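Local structure of LbaCas13a H328A (C2c2) (Lachnospiraceae bacterium NK4A179, 5WLH) at residues V455-M460 / E490-E495; D934-A939 / I946-A951. The protein binds a CRISPR guide RNA and, as a Cas13a-family nuclease, probably cleaves RNA under the direction of that guide. All coordinates share one frame; numbering follows the deposited sequence. Where two conformers were deposited one is given.

Contact 1 of 2, residues V455-M460 / E490-E495; sequences VYNYAM and ELIKAE. With nucleotides of chain B.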
loop_
_atom_site.group_PDB
_atom_site.type_symbol
_atom_site.label_atom_id
_atom_site.label_comp_id
_atom_site.label_asym_id
_atom_site.label_seq_id
_atom_site.Cartn_x
_atom_site.Cartn_y
_atom_site.Cartn_z
ATOM N N VAL A 455 -2.013 3.389 -23.196
ATOM C CA VAL A 455 -1.740 4.500 -24.117
ATOM C C VAL A 455 -0.696 5.434 -23.521
ATOM O O VAL A 455 0.263 5.831 -24.191
ATOM C CB VAL A 455 -3.040 5.255 -24.445
ATOM C CG1 VAL A 455 -2.731 6.572 -25.175
ATOM C CG2 VAL A 455 -3.956 4.383 -25.265
ATOM N N TYR A 456 -0.867 5.800 -22.246
ATOM C CA TYR A 456 0.063 6.726 -21.612
ATOM C C TYR A 456 1.484 6.181 -21.603
ATOM O O TYR A 456 2.451 6.920 -21.843
ATOM C CB TYR A 456 -0.358 7.004 -20.171
ATOM C CG TYR A 456 0.603 7.933 -19.461
ATOM C CD1 TYR A 456 0.650 9.284 -19.798
ATOM C CD2 TYR A 456 1.456 7.475 -18.468
ATOM C CE1 TYR A 456 1.513 10.146 -19.153
ATOM C CE2 TYR A 456 2.327 8.341 -17.816
ATOM C CZ TYR A 456 2.352 9.676 -18.179
ATOM O OH TYR A 456 3.198 10.558 -17.557
ATOM N N ASN A 457 1.633 4.901 -21.290
ATOM C CA ASN A 457 2.970 4.375 -21.104
ATOM C C ASN A 457 3.632 4.012 -22.422
ATOM O O ASN A 457 4.858 4.127 -22.540
ATOM C CB ASN A 457 2.916 3.172 -20.170
ATOM C CG ASN A 457 2.772 3.604 -18.729
ATOM O OD1 ASN A 457 3.742 4.040 -18.118
ATOM N ND2 ASN A 457 1.562 3.557 -18.205
ATOM N N TYR A 458 2.859 3.603 -23.412
ATOM C CA TYR A 458 3.432 3.022 -24.610
ATOM C C TYR A 458 3.054 3.703 -25.918
ATOM O O TYR A 458 3.597 3.317 -26.960
ATOM C CB TYR A 458 3.059 1.537 -24.698
ATOM C CG TYR A 458 3.469 0.751 -23.476
ATOM C CD1 TYR A 458 4.747 0.889 -22.935
ATOM C CD2 TYR A 458 2.583 -0.121 -22.862
ATOM C CE1 TYR A 458 5.133 0.176 -21.818
ATOM C CE2 TYR A 458 2.964 -0.845 -21.735
ATOM C CZ TYR A 458 4.226 -0.679 -21.220
ATOM O OH TYR A 458 4.618 -1.385 -20.116
ATOM N N ALA A 459 2.153 4.685 -25.914
ATOM C CA ALA A 459 1.747 5.312 -27.169
ATOM C C ALA A 459 1.821 6.834 -27.102
ATOM O O ALA A 459 1.113 7.521 -27.845
ATOM C CB ALA A 459 0.342 4.864 -27.582
ATOM N N MET A 460 2.690 7.382 -26.243
ATOM C CA MET A 460 2.834 8.827 -26.096
ATOM C C MET A 460 4.306 9.220 -26.109
ATOM O O MET A 460 4.705 10.164 -25.439
ATOM C CB MET A 460 2.157 9.315 -24.812
ATOM C CG MET A 460 0.664 9.000 -24.753
ATOM S SD MET A 460 -0.331 9.922 -25.946
ATOM C CE MET A 460 -0.248 11.590 -25.284
ATOM N N GLU A 490 5.126 -4.754 -14.437
ATOM C CA GLU A 490 5.876 -4.669 -13.190
ATOM C C GLU A 490 6.764 -3.424 -13.177
ATOM O O GLU A 490 6.827 -2.703 -12.174
ATOM C CB GLU A 490 6.701 -5.940 -12.997
ATOM C CG GLU A 490 5.867 -7.177 -12.729
ATOM C CD GLU A 490 6.739 -8.329 -12.307
ATOM O OE1 GLU A 490 6.875 -8.560 -11.077
ATOM O OE2 GLU A 490 7.311 -8.973 -13.219
ATOM N N LEU A 491 7.433 -3.142 -14.292
ATOM C CA LEU A 491 8.254 -1.935 -14.377
ATOM C C LEU A 491 7.408 -0.678 -14.203
ATOM O O LEU A 491 7.807 0.247 -13.485
ATOM C CB LEU A 491 8.986 -1.892 -15.717
ATOM C CG LEU A 491 10.122 -2.910 -15.921
ATOM C CD1 LEU A 491 10.573 -2.840 -17.368
ATOM C CD2 LEU A 491 11.283 -2.605 -14.995
ATOM N N ILE A 492 6.229 -0.633 -14.836
ATOM C CA ILE A 492 5.343 0.518 -14.648
ATOM C C ILE A 492 4.986 0.673 -13.179
ATOM O O ILE A 492 5.013 1.781 -12.631
ATOM C CB ILE A 492 4.075 0.384 -15.511
ATOM C CG1 ILE A 492 4.414 0.543 -16.997
ATOM C CG2 ILE A 492 3.031 1.440 -15.087
ATOM C CD1 ILE A 492 3.249 0.204 -17.889
ATOM N N LYS A 493 4.656 -0.436 -12.515
ATOM C CA LYS A 493 4.303 -0.366 -11.100
ATOM C C LYS A 493 5.457 0.194 -10.282
ATOM O O LYS A 493 5.260 1.089 -9.454
ATOM C CB LYS A 493 3.881 -1.742 -10.583
ATOM C CG LYS A 493 3.209 -1.671 -9.209
ATOM C CD LYS A 493 3.245 -3.007 -8.460
ATOM C CE LYS A 493 2.698 -2.876 -7.026
ATOM N NZ LYS A 493 1.587 -1.885 -6.919
ATOM N N ALA A 494 6.679 -0.298 -10.528
ATOM C CA ALA A 494 7.846 0.224 -9.825
ATOM C C ALA A 494 7.917 1.737 -9.967
ATOM O O ALA A 494 8.004 2.465 -8.974
ATOM C CB ALA A 494 9.128 -0.426 -10.358
ATOM N N GLU A 495 7.809 2.222 -11.203
ATOM C CA GLU A 495 7.970 3.652 -11.431
ATOM C C GLU A 495 6.814 4.425 -10.826
ATOM O O GLU A 495 7.022 5.476 -10.209
ATOM C CB GLU A 495 8.068 3.927 -12.939
ATOM C CG GLU A 495 8.337 5.389 -13.300
ATOM C CD GLU A 495 8.556 5.532 -14.800
ATOM O OE1 GLU A 495 7.557 5.454 -15.547
ATOM O OE2 GLU A 495 9.725 5.684 -15.225
ATOM P P A B 26 1.383 -6.620 -8.796
ATOM O OP1 A B 26 0.992 -5.292 -8.262
ATOM O OP2 A B 26 0.630 -7.857 -8.489
ATOM O "O5'" A B 26 1.456 -6.508 -10.376
ATOM C "C5'" A B 26 1.940 -5.340 -11.033
ATOM C "C4'" A B 26 1.335 -5.253 -12.411
ATOM O "O4'" A B 26 1.878 -6.329 -13.226
ATOM C "C3'" A B 26 -0.177 -5.437 -12.430
ATOM O "O3'" A B 26 -0.718 -4.732 -13.541
ATOM C "C2'" A B 26 -0.316 -6.938 -12.658
ATOM O "O2'" A B 26 -1.562 -7.367 -13.161
ATOM C "C1'" A B 26 0.842 -7.210 -13.622
ATOM N N9 A B 26 1.347 -8.571 -13.472
ATOM C C8 A B 26 2.324 -8.990 -12.607
ATOM N N7 A B 26 2.526 -10.294 -12.658
ATOM C C5 A B 26 1.630 -10.727 -13.612
ATOM C C6 A B 26 1.378 -12.014 -14.123
ATOM N N6 A B 26 2.044 -13.091 -13.677
ATOM N N1 A B 26 0.414 -12.137 -15.048
ATOM C C2 A B 26 -0.239 -11.038 -15.468
ATOM N N3 A B 26 -0.077 -9.779 -15.061
ATOM C C4 A B 26 0.890 -9.692 -14.127
ATOM P P A B 25 2.970 -12.101 -7.902
ATOM O OP1 A B 25 4.006 -12.702 -8.793
ATOM O OP2 A B 25 2.309 -12.935 -6.873
ATOM O "O5'" A B 25 3.644 -10.858 -7.186
ATOM C "C5'" A B 25 2.884 -9.945 -6.405
ATOM C "C4'" A B 25 3.280 -8.525 -6.705
ATOM O "O4'" A B 25 4.588 -8.242 -6.134
ATOM C "C3'" A B 25 3.379 -8.177 -8.192
ATOM O "O3'" A B 25 2.903 -6.850 -8.380
ATOM C "C2'" A B 25 4.879 -8.165 -8.447
ATOM O "O2'" A B 25 5.276 -7.351 -9.532
ATOM C "C1'" A B 25 5.389 -7.622 -7.121
ATOM N N9 A B 25 6.802 -7.887 -6.887
ATOM C C8 A B 25 7.536 -8.963 -7.324
ATOM N N7 A B 25 8.807 -8.886 -7.008
ATOM C C5 A B 25 8.901 -7.679 -6.332
ATOM C C6 A B 25 9.985 -7.021 -5.739
ATOM N N6 A B 25 11.220 -7.528 -5.745
ATOM N N1 A B 25 9.761 -5.825 -5.159
ATOM C C2 A B 25 8.522 -5.319 -5.157
ATOM N N3 A B 25 7.422 -5.853 -5.690
ATOM C C4 A B 25 7.684 -7.041 -6.261
ATOM P P A B 28 -1.346 0.125 -8.578
ATOM O OP1 A B 28 -2.034 0.958 -9.587
ATOM O OP2 A B 28 0.120 -0.054 -8.606
ATOM O "O5'" A B 28 -1.703 0.753 -7.169
ATOM C "C5'" A B 28 -1.320 0.092 -5.987
ATOM C "C4'" A B 28 -2.516 -0.165 -5.115
ATOM O "O4'" A B 28 -3.310 -1.268 -5.634
ATOM C "C3'" A B 28 -2.201 -0.596 -3.700
ATOM O "O3'" A B 28 -1.801 0.473 -2.879
ATOM C "C2'" A B 28 -3.512 -1.215 -3.276
ATOM O "O2'" A B 28 -4.456 -0.181 -3.060
ATOM C "C1'" A B 28 -3.901 -1.959 -4.559
ATOM N N9 A B 28 -3.378 -3.333 -4.542
ATOM C C8 A B 28 -2.282 -3.850 -5.187
ATOM N N7 A B 28 -2.087 -5.137 -4.912
ATOM C C5 A B 28 -3.129 -5.457 -4.047
ATOM C C6 A B 28 -3.503 -6.657 -3.414
ATOM N N6 A B 28 -2.844 -7.824 -3.561
ATOM N N1 A B 28 -4.581 -6.630 -2.608
ATOM C C2 A B 28 -5.252 -5.475 -2.479
ATOM N N3 A B 28 -5.014 -4.289 -3.030
ATOM C C4 A B 28 -3.917 -4.350 -3.814
#
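Glu490 OE1 is gripped by two groups: it accepts a 2.5 Å hydrogen bond from O2' of A25 of chain B and forms a salt bridge with Arg938 on helix 915-941. This is the RNA-facing side of a buried helix-helix contact, in which the last turn of helix 429-458 meets the early part of helix 486-517. Glu490 and Lys493, three residues apart on one helix, both turn to the RNA, while Ile492 turns to helix 429-458. In the conformer of Lys493 described here, one of two and so less certain, NZ donates to OP2 of A28 of chain B at 2.9 Å and also bonds a sugar of the RNA. Toward helix 429-458, the extended chain of Ile492 (chi2 171°) puts CD1 foremost, 3.5 Å from CG of Asn457 and 3.1 Å from OH of Tyr458. One methyl thus meets an amide and a phenol, coming obliquely to the latter. Tyr458 stacks in turn on Tyr480. Asn457 lies against both Ile492 and Tyr458: its ND2 is spent within its own helix on the carbonyl of Lys453, and its CB sits 3.9 Å above the Tyr458 ring plane, over the centre.

Contact 2 of 2, residues D934-A939 / I946-A951; sequences DIYRRA and INHSIA. With nucleotides of chain B.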
loop_
_atom_site.group_PDB
_atom_site.type_symbol
_atom_site.label_atom_id
_atom_site.label_comp_id
_atom_site.label_asym_id
_atom_site.label_seq_id
_atom_site.Cartn_x
_atom_site.Cartn_y
_atom_site.Cartn_z
ATOM N N ASP A 934 14.887 -6.809 -9.841
ATOM C CA ASP A 934 14.279 -8.131 -9.777
ATOM C C ASP A 934 13.462 -8.428 -11.029
ATOM O O ASP A 934 13.433 -9.570 -11.509
ATOM C CB ASP A 934 13.413 -8.229 -8.520
ATOM C CG ASP A 934 12.941 -9.639 -8.259
ATOM O OD1 ASP A 934 13.799 -10.498 -7.956
ATOM O OD2 ASP A 934 11.723 -9.892 -8.357
ATOM N N ILE A 935 12.791 -7.413 -11.570
ATOM C CA ILE A 935 12.025 -7.598 -12.801
ATOM C C ILE A 935 12.949 -7.955 -13.954
ATOM O O ILE A 935 12.675 -8.878 -14.730
ATOM C CB ILE A 935 11.221 -6.338 -13.139
ATOM C CG1 ILE A 935 10.197 -6.027 -12.034
ATOM C CG2 ILE A 935 10.512 -6.546 -14.494
ATOM C CD1 ILE A 935 9.774 -4.558 -12.027
ATOM N N TYR A 936 14.026 -7.186 -14.116
ATOM C CA TYR A 936 14.945 -7.476 -15.204
ATOM C C TYR A 936 15.580 -8.844 -15.012
ATOM O O TYR A 936 15.807 -9.575 -15.982
ATOM C CB TYR A 936 15.997 -6.382 -15.285
ATOM C CG TYR A 936 15.475 -5.149 -15.994
ATOM C CD1 TYR A 936 15.004 -5.223 -17.302
ATOM C CD2 TYR A 936 15.423 -3.925 -15.352
ATOM C CE1 TYR A 936 14.514 -4.103 -17.948
ATOM C CE2 TYR A 936 14.937 -2.794 -15.998
ATOM C CZ TYR A 936 14.485 -2.892 -17.285
ATOM O OH TYR A 936 14.005 -1.778 -17.928
ATOM N N ARG A 937 15.876 -9.198 -13.762
ATOM C CA ARG A 937 16.424 -10.516 -13.466
ATOM C C ARG A 937 15.487 -11.614 -13.952
ATOM O O ARG A 937 15.915 -12.576 -14.602
ATOM C CB ARG A 937 16.655 -10.640 -11.960
ATOM C CG ARG A 937 17.213 -11.970 -11.504
ATOM C CD ARG A 937 17.259 -12.008 -9.965
ATOM N NE ARG A 937 15.933 -12.063 -9.351
ATOM C CZ ARG A 937 15.153 -13.140 -9.315
ATOM N NH1 ARG A 937 15.554 -14.283 -9.867
ATOM N NH2 ARG A 937 13.958 -13.075 -8.740
ATOM N N ARG A 938 14.196 -11.486 -13.634
ATOM C CA ARG A 938 13.234 -12.514 -14.002
ATOM C C ARG A 938 12.909 -12.473 -15.489
ATOM O O ARG A 938 12.764 -13.525 -16.119
ATOM C CB ARG A 938 11.970 -12.379 -13.140
ATOM C CG ARG A 938 12.205 -12.813 -11.680
ATOM C CD ARG A 938 10.927 -12.725 -10.835
ATOM N NE ARG A 938 10.661 -11.344 -10.413
ATOM C CZ ARG A 938 9.738 -10.563 -10.967
ATOM N NH1 ARG A 938 9.002 -11.015 -11.967
ATOM N NH2 ARG A 938 9.557 -9.320 -10.525
ATOM N N ALA A 939 12.834 -11.272 -16.079
ATOM C CA ALA A 939 12.708 -11.186 -17.532
ATOM C C ALA A 939 13.891 -11.873 -18.204
ATOM O O ALA A 939 13.716 -12.638 -19.158
ATOM C CB ALA A 939 12.616 -9.725 -17.978
ATOM N N ILE A 946 12.779 -7.214 -23.193
ATOM C CA ILE A 946 12.238 -6.164 -22.353
ATOM C C ILE A 946 12.885 -4.841 -22.735
ATOM O O ILE A 946 14.117 -4.718 -22.756
ATOM C CB ILE A 946 12.418 -6.488 -20.857
ATOM C CG1 ILE A 946 11.517 -5.612 -20.001
ATOM C CG2 ILE A 946 13.880 -6.452 -20.415
ATOM C CD1 ILE A 946 11.235 -6.225 -18.661
ATOM N N ASN A 947 12.058 -3.874 -23.100
ATOM C CA ASN A 947 12.553 -2.539 -23.374
ATOM C C ASN A 947 12.994 -1.904 -22.065
ATOM O O ASN A 947 12.235 -1.872 -21.090
ATOM C CB ASN A 947 11.472 -1.705 -24.058
ATOM C CG ASN A 947 11.905 -0.269 -24.294
ATOM O OD1 ASN A 947 11.343 0.662 -23.713
ATOM N ND2 ASN A 947 12.904 -0.082 -25.151
ATOM N N HIS A 948 14.233 -1.424 -22.036
ATOM C CA HIS A 948 14.799 -0.803 -20.842
ATOM C C HIS A 948 14.461 0.681 -20.747
ATOM O O HIS A 948 15.323 1.508 -20.433
ATOM C CB HIS A 948 16.305 -1.035 -20.816
ATOM C CG HIS A 948 16.688 -2.483 -20.766
ATOM N ND1 HIS A 948 16.910 -3.159 -19.584
ATOM C CD2 HIS A 948 16.884 -3.389 -21.755
ATOM C CE1 HIS A 948 17.227 -4.415 -19.846
ATOM N NE2 HIS A 948 17.218 -4.580 -21.157
ATOM N N SER A 949 13.198 1.037 -21.009
ATOM C CA SER A 949 12.743 2.410 -20.797
ATOM C C SER A 949 12.934 2.836 -19.351
ATOM O O SER A 949 13.144 4.022 -19.068
ATOM C CB SER A 949 11.270 2.547 -21.186
ATOM O OG SER A 949 10.415 2.001 -20.187
ATOM N N ILE A 950 12.852 1.887 -18.428
ATOM C CA ILE A 950 13.094 2.125 -17.018
ATOM C C ILE A 950 14.448 1.496 -16.699
ATOM O O ILE A 950 14.608 0.272 -16.770
ATOM C CB ILE A 950 11.953 1.560 -16.162
ATOM C CG1 ILE A 950 10.721 2.472 -16.292
ATOM C CG2 ILE A 950 12.364 1.436 -14.707
ATOM C CD1 ILE A 950 9.407 1.760 -16.536
ATOM N N ALA A 951 15.438 2.330 -16.389
ATOM C CA ALA A 951 16.788 1.843 -16.157
ATOM C C ALA A 951 16.934 1.282 -14.743
ATOM O O ALA A 951 16.195 1.639 -13.821
ATOM C CB ALA A 951 17.804 2.960 -16.374
ATOM P P A B 25 2.970 -12.101 -7.902
ATOM O OP1 A B 25 4.006 -12.702 -8.793
ATOM O OP2 A B 25 2.309 -12.935 -6.873
ATOM O "O5'" A B 25 3.644 -10.858 -7.186
ATOM C "C5'" A B 25 2.884 -9.945 -6.405
ATOM C "C4'" A B 25 3.280 -8.525 -6.705
ATOM O "O4'" A B 25 4.588 -8.242 -6.134
ATOM C "C3'" A B 25 3.379 -8.177 -8.192
ATOM O "O3'" A B 25 2.903 -6.850 -8.380
ATOM C "C2'" A B 25 4.879 -8.165 -8.447
ATOM O "O2'" A B 25 5.276 -7.351 -9.532
ATOM C "C1'" A B 25 5.389 -7.622 -7.121
ATOM N N9 A B 25 6.802 -7.887 -6.887
ATOM C C8 A B 25 7.536 -8.963 -7.324
ATOM N N7 A B 25 8.807 -8.886 -7.008
ATOM C C5 A B 25 8.901 -7.679 -6.332
ATOM C C6 A B 25 9.985 -7.021 -5.739
ATOM N N6 A B 25 11.220 -7.528 -5.745
ATOM N N1 A B 25 9.761 -5.825 -5.159
ATOM C C2 A B 25 8.522 -5.319 -5.157
ATOM N N3 A B 25 7.422 -5.853 -5.690
ATOM C C4 A B 25 7.684 -7.041 -6.261
#
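Tyr936 lies nearly parallel to the His948 ring but offset from it, with CE1 3.1 Å from ND1; the planes are 18° apart and displaced so far that little more than their rims face each other, centroids 4.5 Å apart. The contact is a helix and the loop that follows it: past helix 915-941 the chain doubles back along the helix's last turns, with an inverse gamma turn centred on His948. CG of Tyr936 is anti to the carbonyl carbon (chi1 -80°), and from there the ring reaches into the loop. At its edge, in plane, CG2 of Ile946 touches CE1 at 3.5 Å. Also in plane is the carbonyl of Ile950, which accepts from the hydroxyl; the modelled OH to O separation of 2.4 Å is doubtfully short. CD1 of Ile946 lies 3.8 Å from CB of Ala939 and near CG2 of Ile935. On another flank of the helix Asp934 gathers a salt-bridge network beside the RNA. Arg937 holds OD1 side-on with NE and NH2, both from one face of the carboxylate, and Arg938 NE reaches OD2 at 2.7 Å. Asp934 OD2 and N7 of A25 of chain B are both acceptors and merely neighbours; Arg938 lies beside both, its NH2 3.6 Å from that N7.

How the contacts relate
Helix 486-517 joins the two contacts, whose centres are about 12 Å apart: it forms half of contact 1 and also packs on helix 915-941 and its following loop in contact 2. CD1 of Ile935 comes within 3.4 Å of the backbone C of Glu490, and CG1 of Ile950 within 3.5 Å of OE2 of Glu495. Contact 1 is wholly buried and small between its segments, one isoleucine tip against two side chains. Contact 2 is only partly buried, larger and mixed, joining aromatic, aliphatic and backbone polar groups. Both present charged side chains to the guide and share nucleotide A25 of chain B, contact 1 at its sugar and contact 2 at its base.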